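Local coordinates for Nitrate/nitrite binding protein NrtA (Synechocystis sp., PDB 2G29) that binds nitrate as the substrate-binding protein of the NrtABCD ABC transporter, which takes up nitrate and probably nitrite as well, at residues Gly74-Asn79 with Gly87-Ala92; Glu369-Leu374 with Asp379-Ser384; Ile297-Ser300 with Asn305-Asn308. All coordinates share one frame; numbering follows the deposited sequence.

Contact 1: residues Gly74-Asn79 with Gly87-Ala92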
ATOM      1  N   GLY A  74      -9.451   9.294   0.139  1.00 10.04           N
ATOM      2  CA  GLY A  74      -9.923  10.558   0.680  1.00 10.08           C
ATOM      3  C   GLY A  74     -11.011  10.320   1.713  1.00 10.17           C
ATOM      4  O   GLY A  74     -10.995  10.967   2.748  1.00 10.96           O
ATOM      5  N   THR A  75     -11.933   9.384   1.458  1.00 10.13           N
ATOM      6  CA  THR A  75     -12.962   9.138   2.470  1.00 10.85           C
ATOM      7  C   THR A  75     -12.415   8.377   3.648  1.00 10.61           C
ATOM      8  O   THR A  75     -12.862   8.562   4.768  1.00 11.00           O
ATOM      9  CB  THR A  75     -14.219   8.407   1.944  1.00 10.54           C
ATOM     10  OG1 THR A  75     -13.895   7.089   1.516  1.00 12.00           O
ATOM     11  CG2 THR A  75     -14.877   9.176   0.847  1.00 10.86           C
ATOM     12  N   THR A  76     -11.428   7.532   3.416  1.00 10.43           N
ATOM     13  CA  THR A  76     -10.738   6.840   4.527  1.00  9.63           C
ATOM     14  C   THR A  76     -10.152   7.904   5.464  1.00 11.30           C
ATOM     15  O   THR A  76     -10.327   7.829   6.680  1.00 11.56           O
ATOM     16  CB  THR A  76      -9.581   5.961   4.000  1.00  9.79           C
ATOM     17  OG1 THR A  76     -10.135   4.901   3.198  1.00 10.60           O
ATOM     18  CG2 THR A  76      -8.801   5.342   5.151  1.00 10.80           C
ATOM     19  N   ARG A  77      -9.451   8.885   4.898  1.00 11.31           N
ATOM     20  CA  ARG A  77      -8.863   9.978   5.662  1.00 11.13           C
ATOM     21  C   ARG A  77      -9.971  10.722   6.394  1.00 10.77           C
ATOM     22  O   ARG A  77      -9.837  11.027   7.581  1.00 11.13           O
ATOM     23  CB  ARG A  77      -8.121  10.920   4.690  1.00 11.65           C
ATOM     24  CG  ARG A  77      -7.535  12.226   5.289  1.00 13.67           C
ATOM     25  CD  ARG A  77      -8.546  13.376   5.376  1.00 14.30           C
ATOM     26  NE  ARG A  77      -9.313  13.514   4.140  1.00 13.39           N
ATOM     27  CZ  ARG A  77      -8.825  13.916   2.971  1.00 16.85           C
ATOM     28  NH1 ARG A  77      -7.544  14.256   2.855  1.00 16.21           N
ATOM     29  NH2 ARG A  77      -9.613  13.928   1.899  1.00 14.63           N
ATOM     30  N   ASP A  78     -11.086  10.980   5.706  1.00 10.14           N
ATOM     31  CA  ASP A  78     -12.200  11.683   6.369  1.00 10.95           C
ATOM     32  C   ASP A  78     -12.721  10.913   7.584  1.00 10.88           C
ATOM     33  O   ASP A  78     -12.956  11.499   8.657  1.00 11.86           O
ATOM     34  CB  ASP A  78     -13.383  11.906   5.424  1.00 11.98           C
ATOM     35  CG  ASP A  78     -13.058  12.861   4.272  1.00 12.47           C
ATOM     36  OD1 ASP A  78     -12.119  13.690   4.381  1.00 14.06           O
ATOM     37  OD2 ASP A  78     -13.765  12.832   3.247  1.00 15.09           O
ATOM     38  N   ASN A  79     -12.908   9.615   7.427  1.00 11.31           N
ATOM     39  CA  ASN A  79     -13.426   8.815   8.525  1.00 11.07           C
ATOM     40  C   ASN A  79     -12.439   8.650   9.671  1.00 10.74           C
ATOM     41  O   ASN A  79     -12.849   8.532  10.819  1.00 11.56           O
ATOM     42  CB  ASN A  79     -13.926   7.465   7.980  1.00 13.07           C
ATOM     43  CG  ASN A  79     -15.246   7.609   7.245  1.00 13.05           C
ATOM     44  OD1 ASN A  79     -16.100   8.373   7.692  1.00 13.74           O
ATOM     45  ND2 ASN A  79     -15.427   6.890   6.120  1.00 10.98           N
ATOM     46  N   GLY A  87     -18.846   8.888  14.229  1.00 15.33           N
ATOM     47  CA  GLY A  87     -19.367   8.166  13.071  1.00 14.23           C
ATOM     48  C   GLY A  87     -18.381   7.679  12.029  1.00 13.15           C
ATOM     49  O   GLY A  87     -18.787   7.167  10.982  1.00 13.41           O
ATOM     50  N   GLY A  88     -17.096   7.839  12.323  1.00 12.45           N
ATOM     51  CA  GLY A  88     -16.040   7.409  11.412  1.00 12.04           C
ATOM     52  C   GLY A  88     -15.423   6.082  11.800  1.00 12.94           C
ATOM     53  O   GLY A  88     -16.122   5.160  12.241  1.00 13.76           O
ATOM     54  N   ILE A  89     -14.105   5.969  11.650  1.00 11.01           N
ATOM     55  CA  ILE A  89     -13.431   4.693  11.937  1.00 10.62           C
ATOM     56  C   ILE A  89     -12.261   4.891  12.907  1.00 11.17           C
ATOM     57  O   ILE A  89     -11.757   6.020  13.078  1.00 12.54           O
ATOM     58  CB  ILE A  89     -12.929   3.973  10.598  1.00 11.95           C
ATOM     59  CG1 ILE A  89     -11.937   4.903   9.851  1.00 11.46           C
ATOM     60  CG2 ILE A  89     -14.121   3.605   9.713  1.00 12.55           C
ATOM     61  CD1 ILE A  89     -11.491   4.313   8.538  1.00 12.47           C
ATOM     62  N   ASP A  90     -11.838   3.799  13.537  1.00 12.17           N
ATOM     63  CA  ASP A  90     -10.737   3.782  14.497  1.00 10.76           C
ATOM     64  C   ASP A  90      -9.378   3.480  13.877  1.00 11.20           C
ATOM     65  O   ASP A  90      -8.335   3.847  14.442  1.00 12.05           O
ATOM     66  CB  ASP A  90     -10.999   2.706  15.570  1.00 12.23           C
ATOM     67  CG  ASP A  90     -12.341   2.893  16.292  1.00 13.06           C
ATOM     68  OD1 ASP A  90     -12.518   3.921  16.969  1.00 14.27           O
ATOM     69  OD2 ASP A  90     -13.213   2.006  16.163  1.00 14.04           O
ATOM     70  N   GLY A  91      -9.395   2.769  12.749  1.00 10.35           N
ATOM     71  CA  GLY A  91      -8.155   2.417  12.094  1.00 11.00           C
ATOM     72  C   GLY A  91      -8.466   1.935  10.696  1.00  9.56           C
ATOM     73  O   GLY A  91      -9.632   1.877  10.286  1.00 11.06           O
ATOM     74  N   ALA A  92      -7.433   1.543   9.960  1.00 11.27           N
ATOM     75  CA  ALA A  92      -7.645   1.134   8.575  1.00 10.56           C
ATOM     76  C   ALA A  92      -6.468   0.423   7.953  1.00 10.98           C
ATOM     77  O   ALA A  92      -5.336   0.562   8.417  1.00 11.66           O
ATOM     78  CB  ALA A  92      -7.884   2.401   7.720  1.00 11.22           C
TER
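N79 and I89 meet where helix 73-82 packs against the chain that returns from it to strand 91-95. The tight part lies here. The backbone N of I89 gives a nearly straight hydrogen bond to the carbonyl O of N79 (3.0 Å, 168° at the hydrogen), although it reaches that oxygen from well above the carbonyl plane. The same O is approached at 3.4 Å by CA of G88 in a CH...O contact, and the backbones come within 4.1 Å between the CA atoms of N79 and G88. A side chain at G88 would run into this oxygen, so the close approach depends on a glycine. Beside the polar grip, CB of N79 rests on CG1 of I89 at 3.7 Å. CG1 of I89 stands between its own backbone N and carbonyl carbon (chi1 59°), a crowded position that aims CD1 along the helix, past CB of N79 and toward O of T76, 4.1 Å away.

Farther along, the packing thins. CG2 of T76, anti to its backbone nitrogen, touches CB of A92 at 4.0 Å, methyl against methyl, while OG1 of T76 bonds back to S72 O. At the other end, toward exposed G87, the contact opens to solvent; there OD1 of N79 passes beside CA of G88. ND2 of the same amide is turned away from G87 and bonds to OE1 of Q70.

The side chain of T76 lies about 4 Å from that of W73, a nitrate-binding residue, which places this contact beside the ligand site. It joins helix 73-82 to strand 91-95 of a five-stranded mixed sheet, where that strand runs between the parallel strand 36-39 and the antiparallel strand 240-245; M98 and I102 of helix 97-104 touch R77 of helix 73-82.

Contact 2: residues Glu369-Leu374 with Asp379-Ser384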
ATOM      1  N   GLU A 369       5.976  -6.935  20.637  1.00 14.49           N
ATOM      2  CA  GLU A 369       5.302  -7.486  21.820  1.00 15.81           C
ATOM      3  C   GLU A 369       4.251  -8.497  21.406  1.00 16.48           C
ATOM      4  O   GLU A 369       4.129  -9.569  22.019  1.00 16.58           O
ATOM      5  CB  GLU A 369       4.689  -6.364  22.651  1.00 15.36           C
ATOM      6  CG  GLU A 369       5.791  -5.599  23.404  1.00 18.66           C
ATOM      7  CD  GLU A 369       5.403  -4.206  23.831  1.00 22.59           C
ATOM      8  OE1 GLU A 369       4.188  -3.914  23.918  1.00 24.85           O
ATOM      9  OE2 GLU A 369       6.331  -3.394  24.094  1.00 23.65           O
ATOM     10  N   ALA A 370       3.514  -8.206  20.339  1.00 15.92           N
ATOM     11  CA  ALA A 370       2.501  -9.143  19.878  1.00 15.42           C
ATOM     12  C   ALA A 370       3.120 -10.400  19.294  1.00 17.45           C
ATOM     13  O   ALA A 370       2.612 -11.501  19.516  1.00 15.82           O
ATOM     14  CB  ALA A 370       1.609  -8.447  18.835  1.00 14.21           C
ATOM     15  N   ALA A 371       4.194 -10.270  18.526  1.00 16.64           N
ATOM     16  CA  ALA A 371       4.816 -11.456  17.931  1.00 16.52           C
ATOM     17  C   ALA A 371       5.413 -12.356  19.022  1.00 18.17           C
ATOM     18  O   ALA A 371       5.417 -13.595  18.891  1.00 17.90           O
ATOM     19  CB  ALA A 371       5.897 -11.055  16.923  1.00 15.24           C
ATOM     20  N   GLN A 372       5.913 -11.735  20.086  1.00 18.53           N
ATOM     21  CA  GLN A 372       6.491 -12.495  21.199  1.00 21.04           C
ATOM     22  C   GLN A 372       5.383 -13.274  21.899  1.00 21.70           C
ATOM     23  O   GLN A 372       5.553 -14.456  22.241  1.00 22.19           O
ATOM     24  CB  GLN A 372       7.160 -11.557  22.207  1.00 24.61           C
ATOM     25  CG  GLN A 372       8.453 -10.963  21.712  1.00 29.88           C
ATOM     26  CD  GLN A 372       8.808  -9.649  22.407  1.00 30.84           C
ATOM     27  OE1 GLN A 372       9.083  -9.613  23.592  1.00 36.28           O
ATOM     28  NE2 GLN A 372       8.779  -8.559  21.652  1.00 36.03           N
ATOM     29  N   ALA A 373       4.257 -12.615  22.133  1.00 22.03           N
ATOM     30  CA  ALA A 373       3.117 -13.262  22.782  1.00 22.72           C
ATOM     31  C   ALA A 373       2.721 -14.498  21.956  1.00 24.41           C
ATOM     32  O   ALA A 373       2.434 -15.556  22.507  1.00 22.74           O
ATOM     33  CB  ALA A 373       1.971 -12.301  22.888  1.00 23.40           C
ATOM     34  N   LEU A 374       2.698 -14.358  20.637  1.00 26.02           N
ATOM     35  CA  LEU A 374       2.395 -15.478  19.739  1.00 29.34           C
ATOM     36  C   LEU A 374       3.728 -16.211  19.579  1.00 31.64           C
ATOM     37  O   LEU A 374       4.629 -16.008  20.382  1.00 31.84           O
ATOM     38  CB  LEU A 374       1.945 -14.932  18.383  1.00 29.44           C
ATOM     39  CG  LEU A 374       0.679 -14.070  18.434  1.00 30.38           C
ATOM     40  CD1 LEU A 374       0.585 -13.264  17.156  1.00 30.07           C
ATOM     41  CD2 LEU A 374      -0.561 -14.947  18.609  1.00 30.55           C
ATOM     42  N   ASP A 379      13.791 -15.982  14.557  1.00 30.04           N
ATOM     43  CA  ASP A 379      14.431 -15.535  13.332  1.00 30.15           C
ATOM     44  C   ASP A 379      13.491 -14.772  12.412  1.00 28.83           C
ATOM     45  O   ASP A 379      13.921 -14.219  11.401  1.00 29.42           O
ATOM     46  CB  ASP A 379      15.052 -16.735  12.611  1.00 32.62           C
ATOM     47  CG  ASP A 379      14.031 -17.583  11.906  1.00 34.73           C
ATOM     48  OD1 ASP A 379      12.900 -17.756  12.423  1.00 36.35           O
ATOM     49  OD2 ASP A 379      14.370 -18.098  10.822  1.00 37.47           O
ATOM     50  N   GLN A 380      12.212 -14.755  12.775  1.00 28.00           N
ATOM     51  CA  GLN A 380      11.202 -14.041  11.998  1.00 26.31           C
ATOM     52  C   GLN A 380      10.894 -12.678  12.620  1.00 24.47           C
ATOM     53  O   GLN A 380      10.041 -11.948  12.127  1.00 22.47           O
ATOM     54  CB  GLN A 380       9.921 -14.874  11.906  1.00 29.14           C
ATOM     55  CG  GLN A 380      10.020 -16.028  10.906  1.00 33.72           C
ATOM     56  CD  GLN A 380       8.790 -16.913  10.909  1.00 36.02           C
ATOM     57  OE1 GLN A 380       7.668 -16.445  11.108  1.00 36.61           O
ATOM     58  NE2 GLN A 380       8.995 -18.204  10.677  1.00 37.60           N
ATOM     59  N   ILE A 381      11.578 -12.358  13.709  1.00 22.43           N
ATOM     60  CA  ILE A 381      11.417 -11.068  14.385  1.00 20.58           C
ATOM     61  C   ILE A 381      12.716 -10.284  14.178  1.00 20.85           C
ATOM     62  O   ILE A 381      13.744 -10.587  14.788  1.00 20.74           O
ATOM     63  CB  ILE A 381      11.161 -11.237  15.898  1.00 19.24           C
ATOM     64  CG1 ILE A 381       9.816 -11.933  16.113  1.00 20.56           C
ATOM     65  CG2 ILE A 381      11.189  -9.858  16.592  1.00 21.57           C
ATOM     66  CD1 ILE A 381       9.496 -12.247  17.556  1.00 20.23           C
ATOM     67  N   PRO A 382      12.688  -9.251  13.320  1.00 20.43           N
ATOM     68  CA  PRO A 382      13.883  -8.441  13.048  1.00 20.89           C
ATOM     69  C   PRO A 382      14.546  -7.862  14.297  1.00 20.46           C
ATOM     70  O   PRO A 382      13.855  -7.403  15.219  1.00 22.02           O
ATOM     71  CB  PRO A 382      13.356  -7.339  12.131  1.00 21.88           C
ATOM     72  CG  PRO A 382      12.215  -8.028  11.399  1.00 21.68           C
ATOM     73  CD  PRO A 382      11.538  -8.780  12.518  1.00 21.08           C
ATOM     74  N   SER A 383      15.878  -7.873  14.287  1.00 21.19           N
ATOM     75  CA  SER A 383      16.715  -7.372  15.382  1.00 22.58           C
ATOM     76  C   SER A 383      16.900  -5.869  15.324  1.00 21.89           C
ATOM     77  O   SER A 383      17.406  -5.261  16.271  1.00 22.87           O
ATOM     78  CB  SER A 383      18.102  -8.024  15.340  1.00 24.09           C
ATOM     79  OG  SER A 383      18.030  -9.366  15.788  1.00 31.28           O
ATOM     80  N   SER A 384      16.529  -5.265  14.201  1.00 20.08           N
ATOM     81  CA  SER A 384      16.676  -3.819  14.101  1.00 20.28           C
ATOM     82  C   SER A 384      15.526  -3.208  13.316  1.00 18.11           C
ATOM     83  O   SER A 384      14.941  -3.854  12.465  1.00 17.85           O
ATOM     84  CB  SER A 384      17.989  -3.451  13.414  1.00 23.66           C
ATOM     85  OG  SER A 384      17.954  -3.716  12.035  1.00 29.58           O
TER
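A371 and I381 form a small apolar contact at the C-terminal end of helix 364-373, on which the following loop packs in this periplasmic binding protein fold. The chain leaves the helix at L374, passes through a short 3-10 segment that includes D379 and Q380, and doubles back on the helix it has left. No hydrogen bond joins the two segments, and the contact rests almost wholly on the side chain of I381.

From CB of I381 the two branches part. CG2 lies anti to the backbone N and is not the branch that reaches A371. CG1 takes the position anti to the carbonyl carbon (chi1 -65°) and heads for the helix, where it comes within 4.1 Å of CB of A371. The chain then continues fully extended (chi2 176°), which carries CD1 to the helix surface. This terminal methyl meets CB of A371 at 3.8 Å and also skirts the next residue, passing the backbone N of Q372 more loosely at 4.4 Å.

W367 and R368, one turn earlier in the same helix, touch I381 as well, so its side chain meets the helix at more than one residue. The helix also packs on helix 253-271, through A370 and A373 on M261. At the exposed margin of the contact, CG of Q372 is 4.5 Å from CD1 of I381.

Contact 3: residues Ile297-Ser300 with Asn305-Asn308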
ATOM      1  N   ILE A 297      -7.093 -14.327  -8.431  1.00 11.59           N
ATOM      2  CA  ILE A 297      -6.263 -15.503  -8.164  1.00 13.32           C
ATOM      3  C   ILE A 297      -4.884 -15.574  -8.785  1.00 12.38           C
ATOM      4  O   ILE A 297      -3.906 -15.869  -8.076  1.00 13.31           O
ATOM      5  CB  ILE A 297      -7.068 -16.796  -8.497  1.00 13.68           C
ATOM      6  CG1 ILE A 297      -6.318 -18.047  -8.002  1.00 13.86           C
ATOM      7  CG2 ILE A 297      -7.279 -16.911  -9.997  1.00 14.08           C
ATOM      8  CD1 ILE A 297      -6.133 -18.099  -6.514  1.00 16.07           C
ATOM      9  N   ASP A 298      -4.763 -15.286 -10.084  1.00 13.06           N
ATOM     10  CA  ASP A 298      -3.443 -15.445 -10.679  1.00 11.96           C
ATOM     11  C   ASP A 298      -2.348 -14.612 -10.012  1.00 12.76           C
ATOM     12  O   ASP A 298      -1.266 -15.126  -9.742  1.00 12.55           O
ATOM     13  CB  ASP A 298      -3.479 -15.160 -12.176  1.00 13.32           C
ATOM     14  CG  ASP A 298      -4.150 -16.280 -12.956  1.00 17.49           C
ATOM     15  OD1 ASP A 298      -4.346 -17.382 -12.380  1.00 19.84           O
ATOM     16  OD2 ASP A 298      -4.473 -16.065 -14.145  1.00 18.48           O
ATOM     17  N   ARG A 299      -2.633 -13.337  -9.721  1.00 11.01           N
ATOM     18  CA  ARG A 299      -1.602 -12.520  -9.115  1.00 11.17           C
ATOM     19  C   ARG A 299      -1.281 -12.962  -7.696  1.00 11.01           C
ATOM     20  O   ARG A 299      -0.148 -12.817  -7.235  1.00 12.62           O
ATOM     21  CB  ARG A 299      -2.009 -11.034  -9.151  1.00 10.50           C
ATOM     22  CG  ARG A 299      -2.288 -10.502 -10.555  1.00 11.20           C
ATOM     23  CD  ARG A 299      -1.086 -10.634 -11.467  1.00 11.54           C
ATOM     24  NE  ARG A 299      -1.313 -10.134 -12.823  1.00 12.18           N
ATOM     25  CZ  ARG A 299      -1.229  -8.871 -13.209  1.00 11.12           C
ATOM     26  NH1 ARG A 299      -0.936  -7.917 -12.334  1.00 11.35           N
ATOM     27  NH2 ARG A 299      -1.388  -8.571 -14.499  1.00 11.49           N
ATOM     28  N   SER A 300      -2.277 -13.478  -6.980  1.00 11.85           N
ATOM     29  CA  SER A 300      -2.113 -13.998  -5.622  1.00 12.80           C
ATOM     30  C   SER A 300      -1.272 -15.293  -5.590  1.00 15.47           C
ATOM     31  O   SER A 300      -0.943 -15.808  -4.510  1.00 18.03           O
ATOM     32  CB  SER A 300      -3.487 -14.227  -4.992  1.00 13.71           C
ATOM     33  OG  SER A 300      -4.094 -12.975  -4.672  1.00 14.82           O
ATOM     34  N   ASN A 305       0.284 -12.008 -16.195  1.00 13.01           N
ATOM     35  CA  ASN A 305      -0.031 -11.732 -17.599  1.00 12.50           C
ATOM     36  C   ASN A 305      -0.183 -10.203 -17.654  1.00 13.17           C
ATOM     37  O   ASN A 305      -1.152  -9.645 -17.102  1.00 12.91           O
ATOM     38  CB  ASN A 305      -1.344 -12.412 -18.046  1.00 14.58           C
ATOM     39  CG  ASN A 305      -1.762 -11.987 -19.448  1.00 15.61           C
ATOM     40  OD1 ASN A 305      -0.942 -11.501 -20.230  1.00 16.31           O
ATOM     41  ND2 ASN A 305      -3.022 -12.177 -19.775  1.00 17.82           N
ATOM     42  N   PHE A 306       0.773  -9.544 -18.306  1.00 12.67           N
ATOM     43  CA  PHE A 306       0.766  -8.094 -18.455  1.00 13.34           C
ATOM     44  C   PHE A 306      -0.018  -7.619 -19.691  1.00 13.88           C
ATOM     45  O   PHE A 306      -0.161  -6.429 -19.902  1.00 14.31           O
ATOM     46  CB  PHE A 306       2.189  -7.520 -18.549  1.00 13.75           C
ATOM     47  CG  PHE A 306       2.969  -7.512 -17.250  1.00 14.06           C
ATOM     48  CD1 PHE A 306       2.383  -7.834 -16.020  1.00 12.37           C
ATOM     49  CD2 PHE A 306       4.299  -7.118 -17.258  1.00 14.61           C
ATOM     50  CE1 PHE A 306       3.142  -7.743 -14.818  1.00 15.08           C
ATOM     51  CE2 PHE A 306       5.033  -7.036 -16.074  1.00 16.14           C
ATOM     52  CZ  PHE A 306       4.449  -7.344 -14.852  1.00 13.41           C
ATOM     53  N   GLY A 307      -0.526  -8.545 -20.505  1.00 15.38           N
ATOM     54  CA  GLY A 307      -1.270  -8.138 -21.685  1.00 15.59           C
ATOM     55  C   GLY A 307      -0.382  -7.710 -22.836  1.00 16.63           C
ATOM     56  O   GLY A 307       0.836  -7.916 -22.809  1.00 17.21           O
ATOM     57  N   ASN A 308      -0.995  -7.117 -23.849  1.00 18.72           N
ATOM     58  CA  ASN A 308      -0.268  -6.620 -25.003  1.00 19.32           C
ATOM     59  C   ASN A 308       0.601  -7.678 -25.668  1.00 21.30           C
ATOM     60  O   ASN A 308       1.692  -7.369 -26.145  1.00 21.39           O
ATOM     61  CB  ASN A 308       0.602  -5.441 -24.588  1.00 19.36           C
ATOM     62  CG  ASN A 308       1.019  -4.612 -25.752  1.00 20.75           C
ATOM     63  OD1 ASN A 308       0.330  -4.592 -26.776  1.00 23.28           O
ATOM     64  ND2 ASN A 308       2.135  -3.902 -25.612  1.00 19.58           N
TER
HETATM   65  O   HOH W   1      -1.836 -12.462 -14.226  1.00 13.23           O
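An Asx turn at N305 shapes the loop that leaves strand 303-304, and R299, in the chain leading into that strand, hydrogen-bonds to the first residue of this loop. In the turn, OD1 of N305 accepts the backbone N of G307 at 3.0 Å, with the donor lying above the amide carbonyl plane. G307 then has a positive phi (79°), at which a side chain would press on the carbonyl O of F306.

R299 reaches N305 with its long side chain. The chain bends at chi2 (-59°) and then runs straight through chi3, bringing the guanidinium alongside the backbone of N305. NH2 gives a hydrogen bond to the carbonyl O of N305 (2.8 Å); the bond is bent, 137° at the hydrogen, and its donor stands above the carbonyl plane. A second link passes through a water that accepts from NE of R299 at 2.8 Å, in the guanidinium plane, and from the backbone N of N305 at 2.9 Å. The backbone O directly, and the backbone N through the water, are thus tied to one guanidinium. CD1 of F306 lies 4.1 Å from NH2 of R299, which sits at the edge of the phenyl ring. Since NH1 of R299 forms a salt bridge with E212, the buried charge is probably balanced there. A methionine in place of R299 would probably leave that carboxylate without its mate and N305 O without its guanidinium donor, and take one of its two donors from the water.

Helix 214-221 packs on this group, with P215 and L216 touching R299 and V219 touching N305. F306 packs on Q226 and T229 of strand 225-229, outermost in its sheet within this chain, and meets F313 of strand 313-314 edge-to-face.

All three contacts are short-range returns of the chain, yet they hold different elements in separate places, with centres about 29 to 33 Å apart. Contacts 1 and 3 are mostly buried and lie on opposite sides of the chain's centre, each associated with a different five-stranded sheet; contact 2 is only partly buried, toward the surface and away from the nitrate site. Their chemistry follows: contact 1 combines a backbone bond with methyl packing near W73, contact 3 relies on the R299 guanidinium and a water, and contact 2 has apolar side-chain packing alone. The R299 side chain lies about 9 Å from that of Q126 and from G211, its charge met by E212 outside the contact.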